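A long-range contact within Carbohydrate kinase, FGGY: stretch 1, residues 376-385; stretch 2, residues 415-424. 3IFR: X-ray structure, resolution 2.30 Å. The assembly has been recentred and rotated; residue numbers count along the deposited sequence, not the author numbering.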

ATOM      1  N   TRP A 376      21.028 -17.764   3.643  1.00 23.04           N
ATOM      2  CA  TRP A 376      20.617 -16.377   3.764  1.00 24.98           C
ATOM      3  C   TRP A 376      20.666 -15.663   2.402  1.00 25.64           C
ATOM      4  O   TRP A 376      19.729 -14.946   2.008  1.00 22.65           O
ATOM      5  CB  TRP A 376      21.531 -15.662   4.746  1.00 25.90           C
ATOM      6  CG  TRP A 376      21.069 -14.295   5.109  1.00 24.92           C
ATOM      7  CD1 TRP A 376      21.694 -13.133   4.821  1.00 23.06           C
ATOM      8  CD2 TRP A 376      19.883 -13.947   5.842  1.00 25.80           C
ATOM      9  NE1 TRP A 376      20.989 -12.074   5.334  1.00 26.00           N
ATOM     10  CE2 TRP A 376      19.868 -12.547   5.966  1.00 26.95           C
ATOM     11  CE3 TRP A 376      18.826 -14.683   6.395  1.00 27.74           C
ATOM     12  CZ2 TRP A 376      18.830 -11.858   6.606  1.00 30.33           C
ATOM     13  CZ3 TRP A 376      17.803 -14.003   7.040  1.00 28.70           C
ATOM     14  CH2 TRP A 376      17.818 -12.605   7.150  1.00 30.45           C
ATOM     15  N   ARG A 377      21.758 -15.886   1.689  1.00 22.86           N
ATOM     16  CA  ARG A 377      21.959 -15.239   0.407  1.00 23.46           C
ATOM     17  C   ARG A 377      20.907 -15.646  -0.599  1.00 23.91           C
ATOM     18  O   ARG A 377      20.306 -14.808  -1.269  1.00 21.32           O
ATOM     19  CB  ARG A 377      23.339 -15.561  -0.153  1.00 23.96           C
ATOM     20  CG  ARG A 377      23.529 -14.954  -1.537  1.00 28.31           C
ATOM     21  CD  ARG A 377      24.958 -14.608  -1.791  1.00 26.67           C
ATOM     22  NE  ARG A 377      25.033 -13.688  -2.909  1.00 31.02           N
ATOM     23  CZ  ARG A 377      25.647 -12.509  -2.881  1.00 30.19           C
ATOM     24  NH1 ARG A 377      26.261 -12.086  -1.774  1.00 27.11           N
ATOM     25  NH2 ARG A 377      25.642 -11.760  -3.973  1.00 31.26           N
ATOM     26  N   ALA A 378      20.671 -16.951  -0.669  1.00 26.28           N
ATOM     27  CA  ALA A 378      19.721 -17.502  -1.603  1.00 24.28           C
ATOM     28  C   ALA A 378      18.376 -16.854  -1.350  1.00 23.66           C
ATOM     29  O   ALA A 378      17.668 -16.530  -2.288  1.00 23.47           O
ATOM     30  CB  ALA A 378      19.620 -19.002  -1.435  1.00 25.38           C
ATOM     31  N   LEU A 379      18.023 -16.658  -0.085  1.00 24.55           N
ATOM     32  CA  LEU A 379      16.737 -16.021   0.220  1.00 24.90           C
ATOM     33  C   LEU A 379      16.774 -14.572  -0.220  1.00 24.28           C
ATOM     34  O   LEU A 379      15.799 -14.078  -0.802  1.00 22.08           O
ATOM     35  CB  LEU A 379      16.353 -16.091   1.705  1.00 23.14           C
ATOM     36  CG  LEU A 379      15.015 -15.350   1.918  1.00 26.23           C
ATOM     37  CD1 LEU A 379      13.961 -15.867   0.945  1.00 28.26           C
ATOM     38  CD2 LEU A 379      14.459 -15.354   3.366  1.00 26.91           C
ATOM     39  N   LEU A 380      17.888 -13.890   0.074  1.00 21.69           N
ATOM     40  CA  LEU A 380      18.033 -12.502  -0.325  1.00 23.12           C
ATOM     41  C   LEU A 380      17.842 -12.366  -1.840  1.00 22.42           C
ATOM     42  O   LEU A 380      17.121 -11.487  -2.318  1.00 19.84           O
ATOM     43  CB  LEU A 380      19.396 -11.953   0.064  1.00 19.59           C
ATOM     44  CG  LEU A 380      19.608 -11.693   1.549  1.00 22.66           C
ATOM     45  CD1 LEU A 380      20.808 -10.780   1.802  1.00 22.43           C
ATOM     46  CD2 LEU A 380      18.362 -11.126   2.140  1.00 22.56           C
ATOM     47  N   GLU A 381      18.474 -13.273  -2.576  1.00 21.84           N
ATOM     48  CA  GLU A 381      18.484 -13.221  -4.012  1.00 19.48           C
ATOM     49  C   GLU A 381      17.115 -13.578  -4.548  1.00 24.89           C
ATOM     50  O   GLU A 381      16.620 -12.939  -5.497  1.00 25.60           O
ATOM     51  CB  GLU A 381      19.534 -14.175  -4.541  1.00 21.23           C
ATOM     52  CG  GLU A 381      20.951 -13.703  -4.243  1.00 21.38           C
ATOM     53  CD  GLU A 381      22.004 -14.645  -4.746  1.00 23.52           C
ATOM     54  OE1 GLU A 381      21.641 -15.824  -5.013  1.00 21.87           O
ATOM     55  OE2 GLU A 381      23.183 -14.207  -4.905  1.00 23.59           O
ATOM     56  N   ALA A 382      16.486 -14.593  -3.949  1.00 24.47           N
ATOM     57  CA  ALA A 382      15.130 -14.958  -4.352  1.00 24.00           C
ATOM     58  C   ALA A 382      14.154 -13.761  -4.207  1.00 23.57           C
ATOM     59  O   ALA A 382      13.358 -13.482  -5.105  1.00 22.87           O
ATOM     60  CB  ALA A 382      14.624 -16.217  -3.601  1.00 20.68           C
ATOM     61  N   VAL A 383      14.212 -13.046  -3.097  1.00 21.82           N
ATOM     62  CA  VAL A 383      13.290 -11.931  -2.941  1.00 23.03           C
ATOM     63  C   VAL A 383      13.532 -10.926  -4.040  1.00 22.93           C
ATOM     64  O   VAL A 383      12.579 -10.452  -4.658  1.00 25.40           O
ATOM     65  CB  VAL A 383      13.362 -11.283  -1.538  1.00 23.58           C
ATOM     66  CG1 VAL A 383      12.759  -9.875  -1.525  1.00 23.16           C
ATOM     67  CG2 VAL A 383      12.664 -12.163  -0.568  1.00 21.89           C
ATOM     68  N   ALA A 384      14.803 -10.618  -4.299  1.00 23.18           N
ATOM     69  CA  ALA A 384      15.187  -9.715  -5.403  1.00 24.14           C
ATOM     70  C   ALA A 384      14.584 -10.185  -6.701  1.00 24.04           C
ATOM     71  O   ALA A 384      13.997  -9.410  -7.454  1.00 22.54           O
ATOM     72  CB  ALA A 384      16.688  -9.671  -5.562  1.00 22.73           C
ATOM     73  N   LEU A 385      14.757 -11.469  -6.959  1.00 22.68           N
ATOM     74  CA  LEU A 385      14.274 -12.089  -8.172  1.00 23.95           C
ATOM     75  C   LEU A 385      12.778 -11.959  -8.376  1.00 22.99           C
ATOM     76  O   LEU A 385      12.309 -11.787  -9.514  1.00 24.33           O
ATOM     77  CB  LEU A 385      14.620 -13.562  -8.139  1.00 24.77           C
ATOM     78  CG  LEU A 385      15.712 -14.073  -9.061  1.00 23.25           C
ATOM     79  CD1 LEU A 385      16.547 -12.958  -9.672  1.00 21.75           C
ATOM     80  CD2 LEU A 385      16.521 -15.052  -8.232  1.00 23.61           C
ATOM     81  N   VAL A 415      24.107  -5.238   1.748  1.00 23.49           N
ATOM     82  CA  VAL A 415      24.263  -6.438   0.961  1.00 23.54           C
ATOM     83  C   VAL A 415      23.005  -6.725   0.143  1.00 23.75           C
ATOM     84  O   VAL A 415      23.095  -7.085  -1.027  1.00 23.09           O
ATOM     85  CB  VAL A 415      24.613  -7.616   1.854  1.00 25.74           C
ATOM     86  CG1 VAL A 415      24.847  -8.854   1.026  1.00 23.43           C
ATOM     87  CG2 VAL A 415      25.873  -7.249   2.666  1.00 27.76           C
ATOM     88  N   TRP A 416      21.832  -6.570   0.760  1.00 24.30           N
ATOM     89  CA  TRP A 416      20.589  -6.909   0.083  1.00 21.75           C
ATOM     90  C   TRP A 416      20.422  -5.964  -1.096  1.00 21.93           C
ATOM     91  O   TRP A 416      20.125  -6.400  -2.196  1.00 19.40           O
ATOM     92  CB  TRP A 416      19.377  -6.821   1.016  1.00 19.28           C
ATOM     93  CG  TRP A 416      18.213  -7.672   0.573  1.00 24.56           C
ATOM     94  CD1 TRP A 416      18.189  -8.596  -0.459  1.00 21.13           C
ATOM     95  CD2 TRP A 416      16.906  -7.721   1.172  1.00 24.69           C
ATOM     96  NE1 TRP A 416      16.946  -9.165  -0.544  1.00 21.08           N
ATOM     97  CE2 TRP A 416      16.151  -8.659   0.453  1.00 22.33           C
ATOM     98  CE3 TRP A 416      16.309  -7.053   2.257  1.00 24.38           C
ATOM     99  CZ2 TRP A 416      14.826  -8.951   0.783  1.00 24.29           C
ATOM    100  CZ3 TRP A 416      15.009  -7.352   2.587  1.00 25.03           C
ATOM    101  CH2 TRP A 416      14.276  -8.286   1.847  1.00 25.74           C
HETATM  102  N   MSE A 417      20.639  -4.671  -0.850  1.00 22.36           N
HETATM  103  CA  MSE A 417      20.451  -3.659  -1.877  1.00 23.07           C
HETATM  104  C   MSE A 417      21.463  -3.808  -3.034  1.00 22.34           C
HETATM  105  O   MSE A 417      21.110  -3.633  -4.194  1.00 22.28           O
HETATM  106  CB  MSE A 417      20.495  -2.270  -1.258  1.00 22.33           C
HETATM  107  CG  MSE A 417      19.412  -2.027  -0.241  1.00 27.19           C
HETATM  108 SE   MSE A 417      17.552  -2.242  -0.951  1.00 45.00          SE
HETATM  109  CE  MSE A 417      17.307  -4.177  -0.596  1.00 25.41           C
ATOM    110  N   GLY A 418      22.711  -4.147  -2.721  1.00 21.62           N
ATOM    111  CA  GLY A 418      23.682  -4.479  -3.749  1.00 19.59           C
ATOM    112  C   GLY A 418      23.112  -5.616  -4.565  1.00 21.33           C
ATOM    113  O   GLY A 418      23.098  -5.583  -5.802  1.00 20.97           O
ATOM    114  N   ILE A 419      22.576  -6.621  -3.878  1.00 21.06           N
ATOM    115  CA  ILE A 419      21.986  -7.747  -4.586  1.00 18.72           C
ATOM    116  C   ILE A 419      20.832  -7.282  -5.463  1.00 19.73           C
ATOM    117  O   ILE A 419      20.718  -7.679  -6.620  1.00 18.91           O
ATOM    118  CB  ILE A 419      21.536  -8.846  -3.605  1.00 22.36           C
ATOM    119  CG1 ILE A 419      22.772  -9.603  -3.078  1.00 21.06           C
ATOM    120  CG2 ILE A 419      20.431  -9.779  -4.221  1.00 14.73           C
ATOM    121  CD1 ILE A 419      22.468 -10.383  -1.820  1.00 19.24           C
HETATM  122  N   MSE A 420      19.951  -6.458  -4.910  1.00 20.14           N
HETATM  123  CA  MSE A 420      18.811  -5.984  -5.687  1.00 20.70           C
HETATM  124  C   MSE A 420      19.242  -5.295  -6.981  1.00 20.73           C
HETATM  125  O   MSE A 420      18.698  -5.577  -8.046  1.00 21.11           O
HETATM  126  CB  MSE A 420      17.985  -5.000  -4.872  1.00 22.65           C
HETATM  127  CG  MSE A 420      16.745  -4.483  -5.609  1.00 23.67           C
HETATM  128 SE   MSE A 420      15.354  -5.894  -5.682  1.00 40.20          SE
HETATM  129  CE  MSE A 420      15.389  -6.260  -7.646  1.00 20.47           C
ATOM    130  N   ALA A 421      20.220  -4.380  -6.877  1.00 18.64           N
ATOM    131  CA  ALA A 421      20.673  -3.643  -8.023  1.00 18.65           C
ATOM    132  C   ALA A 421      21.333  -4.549  -9.045  1.00 19.18           C
ATOM    133  O   ALA A 421      21.082  -4.396 -10.250  1.00 17.98           O
ATOM    134  CB  ALA A 421      21.607  -2.538  -7.611  1.00 21.21           C
ATOM    135  N   ASP A 422      22.179  -5.471  -8.575  1.00 18.17           N
ATOM    136  CA  ASP A 422      22.872  -6.395  -9.488  1.00 23.14           C
ATOM    137  C   ASP A 422      21.899  -7.328 -10.220  1.00 22.39           C
ATOM    138  O   ASP A 422      22.212  -7.870 -11.304  1.00 20.89           O
ATOM    139  CB  ASP A 422      23.910  -7.262  -8.772  1.00 24.02           C
ATOM    140  CG  ASP A 422      25.156  -6.488  -8.360  1.00 25.44           C
ATOM    141  OD1 ASP A 422      25.409  -5.412  -8.935  1.00 24.08           O
ATOM    142  OD2 ASP A 422      25.874  -6.978  -7.447  1.00 26.08           O
ATOM    143  N   VAL A 423      20.724  -7.509  -9.636  1.00 19.58           N
ATOM    144  CA  VAL A 423      19.738  -8.429 -10.229  1.00 23.05           C
ATOM    145  C   VAL A 423      18.868  -7.659 -11.224  1.00 22.86           C
ATOM    146  O   VAL A 423      18.474  -8.144 -12.299  1.00 18.84           O
ATOM    147  CB  VAL A 423      18.842  -9.041  -9.143  1.00 19.40           C
ATOM    148  CG1 VAL A 423      17.488  -9.402  -9.717  1.00 19.44           C
ATOM    149  CG2 VAL A 423      19.551 -10.229  -8.474  1.00 20.53           C
ATOM    150  N   LEU A 424      18.580  -6.434 -10.826  1.00 19.99           N
ATOM    151  CA  LEU A 424      17.741  -5.588 -11.600  1.00 22.14           C
ATOM    152  C   LEU A 424      18.600  -5.016 -12.723  1.00 20.07           C
ATOM    153  O   LEU A 424      18.135  -4.828 -13.833  1.00 18.24           O
ATOM    154  CB  LEU A 424      17.240  -4.467 -10.700  1.00 24.21           C
ATOM    155  CG  LEU A 424      16.110  -3.647 -11.274  1.00 25.04           C
ATOM    156  CD1 LEU A 424      14.857  -4.486 -11.221  1.00 24.72           C
ATOM    157  CD2 LEU A 424      15.983  -2.349 -10.448  1.00 25.05           C
TER
HETATM  158  O   HOH W   1      25.900  -8.954  -5.284  1.00 32.23           O

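At the centre of this contact the side chain of I419 projects from the second helix into a hole formed by R377, L380, E381 and A384 on the first. Its branched side chain suits a knob, because it can touch several walls at once: CD1 of I419 lies 3.9 Å from CB of L380, while CG2 of I419 lies 4.0 Å from CB of A384 and 4.0 Å from CG of E381. The two helices, whose axes approach to 9.1 Å, run in broadly the same direction and cross at -46°; the contact spans R377 to L385 on the first and W416 to V423 on the second, and buries 529 Å² in all.

A384 marks a place where the backbones come near, with CA of A384 lying 5.2 Å from CA of M420. A small methyl group fits this narrow gap. CB of A384 points toward the second helix and meets SE of M420, a selenomethionine, at 4.0 Å, and CG2 of V423 at 4.1 Å. The long, flexible side chain of M420 carries its terminal CE to 3.4 Å from the carbonyl O of A384. Farther along, V423 CG1 packs 3.7 Å from CD1 of L385; the CA-to-CB bond of L385 points away, but the end of its side chain comes back within reach.

Near the start of the second stretch, W416 joins apolar packing to a directed polar bond. CD2 of L380 lies over the face of the five-membered ring of W416, 3.5 Å from that ring's centroid and 6° off its normal, a CH-pi contact in which a weakly polarised C-H meets the electron-rich face. V383 approaches the same indole at its edge, with CG1 3.2 Å from CZ2 of W416, a tight fit. NE1 of W416 donates a hydrogen bond to the backbone O of L380 (2.9 Å, 148°). O of L380 also accepts the helical bond from N of A384, at 3.2 Å, so this carbonyl serves both its own helix and the tryptophan.

At the polar edge, R377 extends beside the knob, with I419 CG1 over one face of its guanidinium, 3.7 Å from NH2. The flat face is a poor site for hydrogen bonding and can accept an apolar neighbour. NE of R377 forms a salt bridge with OE2 of E381 at 2.8 Å, one helical turn on, pairing the charges beside the apolar centre. A water links the helices, donating to OD2 of D422 at 2.9 Å and accepting a weak bond from NH2 of R377 at 3.1 Å.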